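Beta-ketoacyl-[acyl-carrier-protein] synthase III (PDB 2X3E) probably catalyses the first condensation of bacterial fatty acid synthesis, condensing the acetyl group of acetyl-CoA with malonyl-ACP to give 3-oxobutanoyl-ACP with release of carbon dioxide. Local coordinates at residues T40-A48 with T153-A161; I47-A57 with V137-T145. The protein carries 1 engineered substitution. One frame throughout, in Å; residues are numbered along the deposited sequence.

Contact 1 of 2, residues T40-A48 with T153-A161; sequences TGVRQRHIA and TRALFGDGA
The carbonyl O of Ala155, near the end of helix 151-156, receives Arg45 NH1 at 2.7 Å in a nearly straight bond (167°) that lies close to the guanidinium plane. Arg45 NE adds a weak second bond to the same oxygen. CG of Arg45 sits between its backbone N and carbonyl carbon (chi1 57°), and further bends at chi2 and chi3 carry the chain past Phe157 O, which CG approaches to 3.5 Å. NH2 bonds Leu20 O of strand 19-21 and Asn22 OD1 at the start of the next helix, so one guanidinium ties that strand, the antiparallel partner of strand 44-46, to the helix end. Val42 packs its CB 3.5 Å from Ala155 O, and Thr40 CG2 lies against Leu156 CB. Thr40 OG1 accepts from Val42 N, an ST turn at the end of helix 33-40, and also bonds Ile36 O. In the thiolase-like fold, this is where the 44-46 arm lies along the loop entering core strand 160-169. Arg45 CB rests 3.8 Å from Gly158 CA. Beyond it, Asp159 N bonds His46 O at 2.9 Å, and Asp159 OD2 takes Ala48 N on its anti lone pair at 2.8 Å, with Ser143 OG as another partner. A water bridges His46 N and Asp159 O.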
loop_
_atom_site.group_PDB
_atom_site.type_symbol
_atom_site.label_atom_id
_atom_site.label_comp_id
_atom_site.label_asym_id
_atom_site.label_seq_id
_atom_site.Cartn_x
_atom_site.Cartn_y
_atom_site.Cartn_z
ATOM N N THR A 40 -6.644 -29.471 -5.324
ATOM C CA THR A 40 -6.904 -28.292 -4.495
ATOM C C THR A 40 -7.850 -28.506 -3.310
ATOM O O THR A 40 -7.803 -27.740 -2.343
ATOM C CB THR A 40 -7.485 -27.140 -5.332
ATOM O OG1 THR A 40 -8.767 -27.520 -5.849
ATOM C CG2 THR A 40 -6.548 -26.790 -6.482
ATOM N N GLY A 41 -8.721 -29.512 -3.398
ATOM C CA GLY A 41 -9.801 -29.696 -2.424
ATOM C C GLY A 41 -10.888 -28.629 -2.509
ATOM O O GLY A 41 -11.893 -28.704 -1.798
ATOM N N VAL A 42 -10.696 -27.643 -3.383
ATOM C CA VAL A 42 -11.662 -26.575 -3.576
ATOM C C VAL A 42 -12.808 -27.101 -4.437
ATOM O O VAL A 42 -12.578 -27.628 -5.526
ATOM C CB VAL A 42 -11.022 -25.363 -4.278
ATOM C CG1 VAL A 42 -12.067 -24.294 -4.570
ATOM C CG2 VAL A 42 -9.895 -24.797 -3.430
ATOM N N ARG A 43 -14.033 -26.960 -3.937
ATOM C CA ARG A 43 -15.219 -27.417 -4.658
ATOM C C ARG A 43 -15.988 -26.269 -5.310
ATOM O O ARG A 43 -16.667 -26.472 -6.311
ATOM C CB ARG A 43 -16.127 -28.229 -3.735
ATOM C CG ARG A 43 -15.449 -29.491 -3.199
ATOM C CD ARG A 43 -16.396 -30.688 -3.115
ATOM N NE ARG A 43 -15.674 -31.923 -2.807
ATOM C CZ ARG A 43 -16.214 -33.144 -2.776
ATOM N NH1 ARG A 43 -17.507 -33.329 -3.034
ATOM N NH2 ARG A 43 -15.452 -34.196 -2.482
ATOM N N GLN A 44 -15.891 -25.066 -4.750
ATOM C CA GLN A 44 -16.432 -23.897 -5.434
ATOM C C GLN A 44 -15.676 -22.613 -5.132
ATOM O O GLN A 44 -14.940 -22.506 -4.145
ATOM C CB GLN A 44 -17.936 -23.730 -5.167
ATOM C CG GLN A 44 -18.351 -23.681 -3.708
ATOM C CD GLN A 44 -19.732 -23.055 -3.508
ATOM O OE1 GLN A 44 -20.721 -23.485 -4.107
ATOM N NE2 GLN A 44 -19.801 -22.040 -2.656
ATOM N N ARG A 45 -15.860 -21.641 -6.015
ATOM C CA ARG A 45 -15.217 -20.352 -5.878
ATOM C C ARG A 45 -16.143 -19.265 -6.430
ATOM O O ARG A 45 -16.837 -19.471 -7.432
ATOM C CB ARG A 45 -13.802 -20.343 -6.502
ATOM C CG ARG A 45 -13.637 -20.714 -7.989
ATOM C CD ARG A 45 -14.027 -22.143 -8.373
ATOM N NE ARG A 45 -13.046 -23.195 -8.104
ATOM C CZ ARG A 45 -13.299 -24.497 -8.241
ATOM N NH1 ARG A 45 -12.359 -25.394 -7.980
ATOM N NH2 ARG A 45 -14.497 -24.924 -8.636
ATOM N N HIS A 46 -16.190 -18.138 -5.725
ATOM C CA HIS A 46 -17.074 -17.041 -6.088
ATOM C C HIS A 46 -16.356 -16.124 -7.072
ATOM O O HIS A 46 -15.159 -15.849 -6.921
ATOM C CB HIS A 46 -17.535 -16.286 -4.839
ATOM C CG HIS A 46 -18.430 -17.099 -3.952
ATOM N ND1 HIS A 46 -19.791 -16.899 -3.888
ATOM C CD2 HIS A 46 -18.160 -18.123 -3.108
ATOM C CE1 HIS A 46 -20.323 -17.765 -3.043
ATOM N NE2 HIS A 46 -19.355 -18.521 -2.558
ATOM N N ILE A 47 -17.094 -15.675 -8.089
ATOM C CA ILE A 47 -16.510 -14.977 -9.233
ATOM C C ILE A 47 -17.106 -13.571 -9.340
ATOM O O ILE A 47 -18.317 -13.409 -9.487
ATOM C CB ILE A 47 -16.749 -15.776 -10.545
ATOM C CG1 ILE A 47 -16.139 -17.184 -10.443
ATOM C CG2 ILE A 47 -16.169 -15.047 -11.746
ATOM C CD1 ILE A 47 -14.621 -17.204 -10.292
ATOM N N ALA A 48 -16.242 -12.562 -9.269
ATOM C CA ALA A 48 -16.681 -11.166 -9.201
ATOM C C ALA A 48 -17.413 -10.698 -10.458
ATOM O O ALA A 48 -18.344 -9.900 -10.369
ATOM C CB ALA A 48 -15.497 -10.256 -8.909
ATOM N N THR A 153 -4.715 -22.823 -11.707
ATOM C CA THR A 153 -5.033 -21.588 -10.987
ATOM C C THR A 153 -6.537 -21.333 -10.913
ATOM O O THR A 153 -7.037 -20.878 -9.887
ATOM C CB THR A 153 -4.334 -20.338 -11.582
ATOM O OG1 THR A 153 -4.637 -20.223 -12.976
ATOM C CG2 THR A 153 -2.826 -20.417 -11.381
ATOM N N ARG A 154 -7.258 -21.621 -11.992
ATOM C CA ARG A 154 -8.713 -21.450 -11.990
ATOM C C ARG A 154 -9.419 -22.408 -11.023
ATOM O O ARG A 154 -10.471 -22.075 -10.479
ATOM C CB ARG A 154 -9.277 -21.581 -13.402
ATOM C CG ARG A 154 -8.853 -20.428 -14.303
ATOM C CD ARG A 154 -9.632 -20.410 -15.586
ATOM N NE ARG A 154 -11.051 -20.174 -15.333
ATOM C CZ ARG A 154 -12.031 -20.461 -16.186
ATOM N NH1 ARG A 154 -11.770 -21.000 -17.372
ATOM N NH2 ARG A 154 -13.287 -20.212 -15.841
ATOM N N ALA A 155 -8.829 -23.582 -10.799
ATOM C CA ALA A 155 -9.353 -24.528 -9.809
ATOM C C ALA A 155 -9.164 -24.031 -8.368
ATOM O O ALA A 155 -9.943 -24.386 -7.485
ATOM C CB ALA A 155 -8.702 -25.897 -9.985
ATOM N N LEU A 156 -8.148 -23.203 -8.137
ATOM C CA LEU A 156 -7.755 -22.807 -6.783
ATOM C C LEU A 156 -8.341 -21.460 -6.348
ATOM O O LEU A 156 -8.847 -21.328 -5.228
ATOM C CB LEU A 156 -6.223 -22.751 -6.692
ATOM C CG LEU A 156 -5.573 -22.340 -5.367
ATOM C CD1 LEU A 156 -5.992 -23.280 -4.251
ATOM C CD2 LEU A 156 -4.049 -22.323 -5.518
ATOM N N PHE A 157 -8.270 -20.466 -7.229
ATOM C CA PHE A 157 -8.510 -19.079 -6.833
ATOM C C PHE A 157 -9.963 -18.622 -6.952
ATOM O O PHE A 157 -10.654 -18.926 -7.919
ATOM C CB PHE A 157 -7.588 -18.117 -7.604
ATOM C CG PHE A 157 -6.159 -18.179 -7.154
ATOM C CD1 PHE A 157 -5.764 -17.551 -5.985
ATOM C CD2 PHE A 157 -5.215 -18.885 -7.884
ATOM C CE1 PHE A 157 -4.452 -17.622 -5.548
ATOM C CE2 PHE A 157 -3.905 -18.956 -7.456
ATOM C CZ PHE A 157 -3.520 -18.319 -6.287
ATOM N N GLY A 158 -10.398 -17.873 -5.947
ATOM C CA GLY A 158 -11.718 -17.241 -5.944
ATOM C C GLY A 158 -11.607 -15.791 -5.526
ATOM O O GLY A 158 -10.514 -15.316 -5.201
ATOM N N ASP A 159 -12.746 -15.101 -5.520
ATOM C CA ASP A 159 -12.822 -13.670 -5.228
ATOM C C ASP A 159 -13.607 -13.410 -3.948
ATOM O O ASP A 159 -14.454 -14.210 -3.543
ATOM C CB ASP A 159 -13.524 -12.930 -6.375
ATOM C CG ASP A 159 -12.834 -13.113 -7.714
ATOM O OD1 ASP A 159 -11.622 -13.412 -7.739
ATOM O OD2 ASP A 159 -13.511 -12.935 -8.753
ATOM N N GLY A 160 -13.353 -12.266 -3.327
ATOM C CA GLY A 160 -14.088 -11.894 -2.128
ATOM C C GLY A 160 -13.446 -10.773 -1.358
ATOM O O GLY A 160 -12.362 -10.296 -1.714
ATOM N N ALA A 161 -14.135 -10.359 -0.296
ATOM C CA ALA A 161 -13.665 -9.315 0.598
ATOM C C ALA A 161 -14.048 -9.658 2.033
ATOM O O ALA A 161 -15.154 -10.138 2.289
ATOM C CB ALA A 161 -14.257 -7.963 0.201
HETATM O O HOH W 1 -14.709 -17.192 -3.519
#

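Contact 2 of 2, residues I47-A57 with V137-T145; sequences IAGDLGSGDLA and VGVDTFSHT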
loop_
_atom_site.group_PDB
_atom_site.type_symbol
_atom_site.label_atom_id
_atom_site.label_comp_id
_atom_site.label_asym_id
_atom_site.label_seq_id
_atom_site.Cartn_x
_atom_site.Cartn_y
_atom_site.Cartn_z
ATOM N N ILE A 47 -17.094 -15.675 -8.089
ATOM C CA ILE A 47 -16.510 -14.977 -9.233
ATOM C C ILE A 47 -17.106 -13.571 -9.340
ATOM O O ILE A 47 -18.317 -13.409 -9.487
ATOM C CB ILE A 47 -16.749 -15.776 -10.545
ATOM C CG1 ILE A 47 -16.139 -17.184 -10.443
ATOM C CG2 ILE A 47 -16.169 -15.047 -11.746
ATOM C CD1 ILE A 47 -14.621 -17.204 -10.292
ATOM N N ALA A 48 -16.242 -12.562 -9.269
ATOM C CA ALA A 48 -16.681 -11.166 -9.201
ATOM C C ALA A 48 -17.413 -10.698 -10.458
ATOM O O ALA A 48 -18.344 -9.900 -10.369
ATOM C CB ALA A 48 -15.497 -10.256 -8.909
ATOM N N GLY A 49 -16.992 -11.188 -11.621
ATOM C CA GLY A 49 -17.659 -10.848 -12.884
ATOM C C GLY A 49 -17.495 -9.376 -13.213
ATOM O O GLY A 49 -16.373 -8.912 -13.415
ATOM N N ASP A 50 -18.601 -8.631 -13.252
ATOM C CA ASP A 50 -18.522 -7.187 -13.523
ATOM C C ASP A 50 -18.158 -6.351 -12.294
ATOM O O ASP A 50 -17.871 -5.159 -12.429
ATOM C CB ASP A 50 -19.804 -6.647 -14.196
ATOM C CG ASP A 50 -21.059 -6.799 -13.337
ATOM O OD1 ASP A 50 -20.961 -7.086 -12.127
ATOM O OD2 ASP A 50 -22.166 -6.617 -13.895
ATOM N N LEU A 51 -18.155 -6.970 -11.111
ATOM C CA LEU A 51 -17.773 -6.285 -9.875
ATOM C C LEU A 51 -16.256 -6.261 -9.718
ATOM O O LEU A 51 -15.575 -7.218 -10.085
ATOM C CB LEU A 51 -18.408 -6.968 -8.657
ATOM C CG LEU A 51 -19.940 -7.005 -8.621
ATOM C CD1 LEU A 51 -20.408 -7.630 -7.331
ATOM C CD2 LEU A 51 -20.538 -5.614 -8.769
ATOM N N GLY A 52 -15.736 -5.156 -9.192
ATOM C CA GLY A 52 -14.311 -5.022 -8.891
ATOM C C GLY A 52 -14.044 -5.200 -7.410
ATOM O O GLY A 52 -14.975 -5.381 -6.613
ATOM N N SER A 53 -12.770 -5.145 -7.033
ATOM C CA SER A 53 -12.385 -5.210 -5.625
ATOM C C SER A 53 -13.069 -4.117 -4.799
ATOM O O SER A 53 -13.493 -4.365 -3.669
ATOM C CB SER A 53 -10.862 -5.120 -5.478
ATOM O OG SER A 53 -10.248 -6.302 -5.985
ATOM N N GLY A 54 -13.177 -2.915 -5.360
ATOM C CA GLY A 54 -13.822 -1.797 -4.670
ATOM C C GLY A 54 -15.259 -2.110 -4.278
ATOM O O GLY A 54 -15.666 -1.862 -3.145
ATOM N N ASP A 55 -16.014 -2.667 -5.222
ATOM C CA ASP A 55 -17.399 -3.073 -4.984
ATOM C C ASP A 55 -17.506 -4.095 -3.843
ATOM O O ASP A 55 -18.369 -3.970 -2.977
ATOM C CB ASP A 55 -18.016 -3.675 -6.251
ATOM C CG ASP A 55 -18.111 -2.685 -7.407
ATOM O OD1 ASP A 55 -18.591 -1.546 -7.202
ATOM O OD2 ASP A 55 -17.727 -3.064 -8.535
ATOM N N LEU A 56 -16.635 -5.107 -3.849
ATOM C CA LEU A 56 -16.666 -6.150 -2.821
ATOM C C LEU A 56 -16.267 -5.575 -1.467
ATOM O O LEU A 56 -16.868 -5.897 -0.432
ATOM C CB LEU A 56 -15.726 -7.309 -3.171
ATOM C CG LEU A 56 -15.894 -8.026 -4.516
ATOM C CD1 LEU A 56 -15.059 -9.312 -4.526
ATOM C CD2 LEU A 56 -17.354 -8.335 -4.829
ATOM N N ALA A 57 -15.246 -4.723 -1.484
ATOM C CA ALA A 57 -14.755 -4.090 -0.268
ATOM C C ALA A 57 -15.828 -3.217 0.383
ATOM O O ALA A 57 -15.943 -3.173 1.607
ATOM C CB ALA A 57 -13.498 -3.263 -0.578
ATOM N N VAL A 137 -9.755 -3.721 5.088
ATOM C CA VAL A 137 -10.427 -4.661 4.200
ATOM C C VAL A 137 -9.394 -5.457 3.421
ATOM O O VAL A 137 -8.596 -4.882 2.678
ATOM C CB VAL A 137 -11.344 -3.952 3.179
ATOM C CG1 VAL A 137 -12.129 -4.986 2.353
ATOM C CG2 VAL A 137 -12.292 -2.976 3.874
ATOM N N GLY A 138 -9.391 -6.769 3.629
ATOM C CA GLY A 138 -8.667 -7.693 2.762
ATOM C C GLY A 138 -9.573 -8.047 1.600
ATOM O O GLY A 138 -10.634 -8.618 1.804
ATOM N N VAL A 139 -9.171 -7.676 0.387
ATOM C CA VAL A 139 -9.991 -7.901 -0.801
ATOM C C VAL A 139 -9.121 -8.224 -2.002
ATOM O O VAL A 139 -8.102 -7.575 -2.230
ATOM C CB VAL A 139 -10.874 -6.667 -1.131
ATOM C CG1 VAL A 139 -10.028 -5.379 -1.270
ATOM C CG2 VAL A 139 -11.708 -6.916 -2.389
ATOM N N ASP A 140 -9.530 -9.225 -2.768
ATOM C CA ASP A 140 -8.884 -9.524 -4.031
ATOM C C ASP A 140 -9.875 -10.159 -5.004
ATOM O O ASP A 140 -10.776 -10.903 -4.598
ATOM C CB ASP A 140 -7.656 -10.424 -3.815
ATOM C CG ASP A 140 -6.356 -9.633 -3.664
ATOM O OD1 ASP A 140 -6.077 -8.773 -4.519
ATOM O OD2 ASP A 140 -5.594 -9.883 -2.700
ATOM N N THR A 141 -9.707 -9.828 -6.279
ATOM C CA THR A 141 -10.501 -10.385 -7.365
ATOM C C THR A 141 -9.562 -11.040 -8.384
ATOM O O THR A 141 -9.536 -10.683 -9.575
ATOM C CB THR A 141 -11.360 -9.308 -8.048
ATOM O OG1 THR A 141 -10.545 -8.171 -8.357
ATOM C CG2 THR A 141 -12.514 -8.881 -7.137
ATOM N N PHE A 142 -8.797 -12.014 -7.900
ATOM C CA PHE A 142 -7.819 -12.720 -8.728
ATOM C C PHE A 142 -8.399 -13.374 -9.975
ATOM O O PHE A 142 -7.678 -13.533 -10.956
ATOM C CB PHE A 142 -7.055 -13.771 -7.909
ATOM C CG PHE A 142 -5.709 -13.306 -7.434
ATOM C CD1 PHE A 142 -5.569 -12.087 -6.791
ATOM C CD2 PHE A 142 -4.576 -14.091 -7.627
ATOM C CE1 PHE A 142 -4.329 -11.655 -6.348
ATOM C CE2 PHE A 142 -3.334 -13.663 -7.187
ATOM C CZ PHE A 142 -3.213 -12.440 -6.544
ATOM N N SER A 143 -9.675 -13.753 -9.954
ATOM C CA SER A 143 -10.291 -14.366 -11.143
ATOM C C SER A 143 -10.142 -13.489 -12.387
ATOM O O SER A 143 -10.027 -14.009 -13.495
ATOM C CB SER A 143 -11.769 -14.702 -10.919
ATOM O OG SER A 143 -12.584 -13.545 -10.998
ATOM N N HIS A 144 -10.131 -12.167 -12.213
ATOM C CA HIS A 144 -9.934 -11.260 -13.354
ATOM C C HIS A 144 -8.553 -11.419 -13.979
ATOM O O HIS A 144 -8.360 -11.063 -15.138
ATOM C CB HIS A 144 -10.119 -9.793 -12.950
ATOM C CG HIS A 144 -11.516 -9.449 -12.544
ATOM N ND1 HIS A 144 -11.794 -8.608 -11.489
ATOM C CD2 HIS A 144 -12.713 -9.830 -13.048
ATOM C CE1 HIS A 144 -13.103 -8.485 -11.360
ATOM N NE2 HIS A 144 -13.684 -9.218 -12.293
ATOM N N THR A 145 -7.608 -11.961 -13.211
ATOM C CA THR A 145 -6.196 -12.012 -13.587
ATOM C C THR A 145 -5.724 -13.404 -14.022
ATOM O O THR A 145 -4.553 -13.587 -14.348
ATOM C CB THR A 145 -5.309 -11.548 -12.402
ATOM O OG1 THR A 145 -5.237 -12.585 -11.413
ATOM C CG2 THR A 145 -5.875 -10.281 -11.757
HETATM O O HOH W 2 -14.432 -12.410 -12.644
#
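Helix 53-57 runs roughly antiparallel to strand 137-140 (142° between their directions), with 7.8 Å between the two axes, and the type II' turn from Ala48 to Leu51 leads toward it past the bend at 141-144. His144 reaches that turn with its ring: NE2 donates to Gly49 O at 2.9 Å, 18° out of the ring plane, while CE1 points edge-on at Leu51 O, 3.1 Å away. Ala48 CB touches both Thr141 CG2 and His144 CE1. Ser53 OG and Thr141 OG1 stand 3.0 Å apart; Ser53 OG is hydrogen-bonded to Thr82 O. Thr141 CG2 meets Leu56 CD1 at 3.7 Å. At the helix start Val139 CG2 packs on Ser53, 3.4 Å from its O. Farther along the contact is apolar: Leu56 CB touches Val139 CG2, and Ala57 CB fits against Val137 CG1 at 3.7 Å. At the other end, Ile47 CD1 abuts Ser143 CB, and a water links Gly49 N to Ser143 OG, itself hydrogen-bonded to Asp159 OD2. Helix 53-68 thus lies on one face of the five-stranded mixed sheet: Leu56 also reaches Ala161 of strand 160-169, Ala57 reaches Leu78 of strand 75-79, and strand 133-140 runs between those two.

In the fold
Contacts 1 and 2 share Ile47 and Ala48, where the chain passes from strand 44-46 toward helix 53-68, and their centres lie about 12 Å apart. Asp159 joins them: its OD2 lies 2.5 Å from Ser143 OG, a probable hydrogen bond. Gly160 N to Asp140 O, at 3.2 Å, probably continues the pairing of sheet neighbours 160-169 and 133-140. Both contacts lie close to the predicted active site. Phe157 of contact 1 has its side chain about 3 Å from that of Asn280 and about 6 Å from that of His250, while the Asp140 side chain of contact 2 is about 7 Å from that of Ala112, an engineered residue at a predicted active-site position.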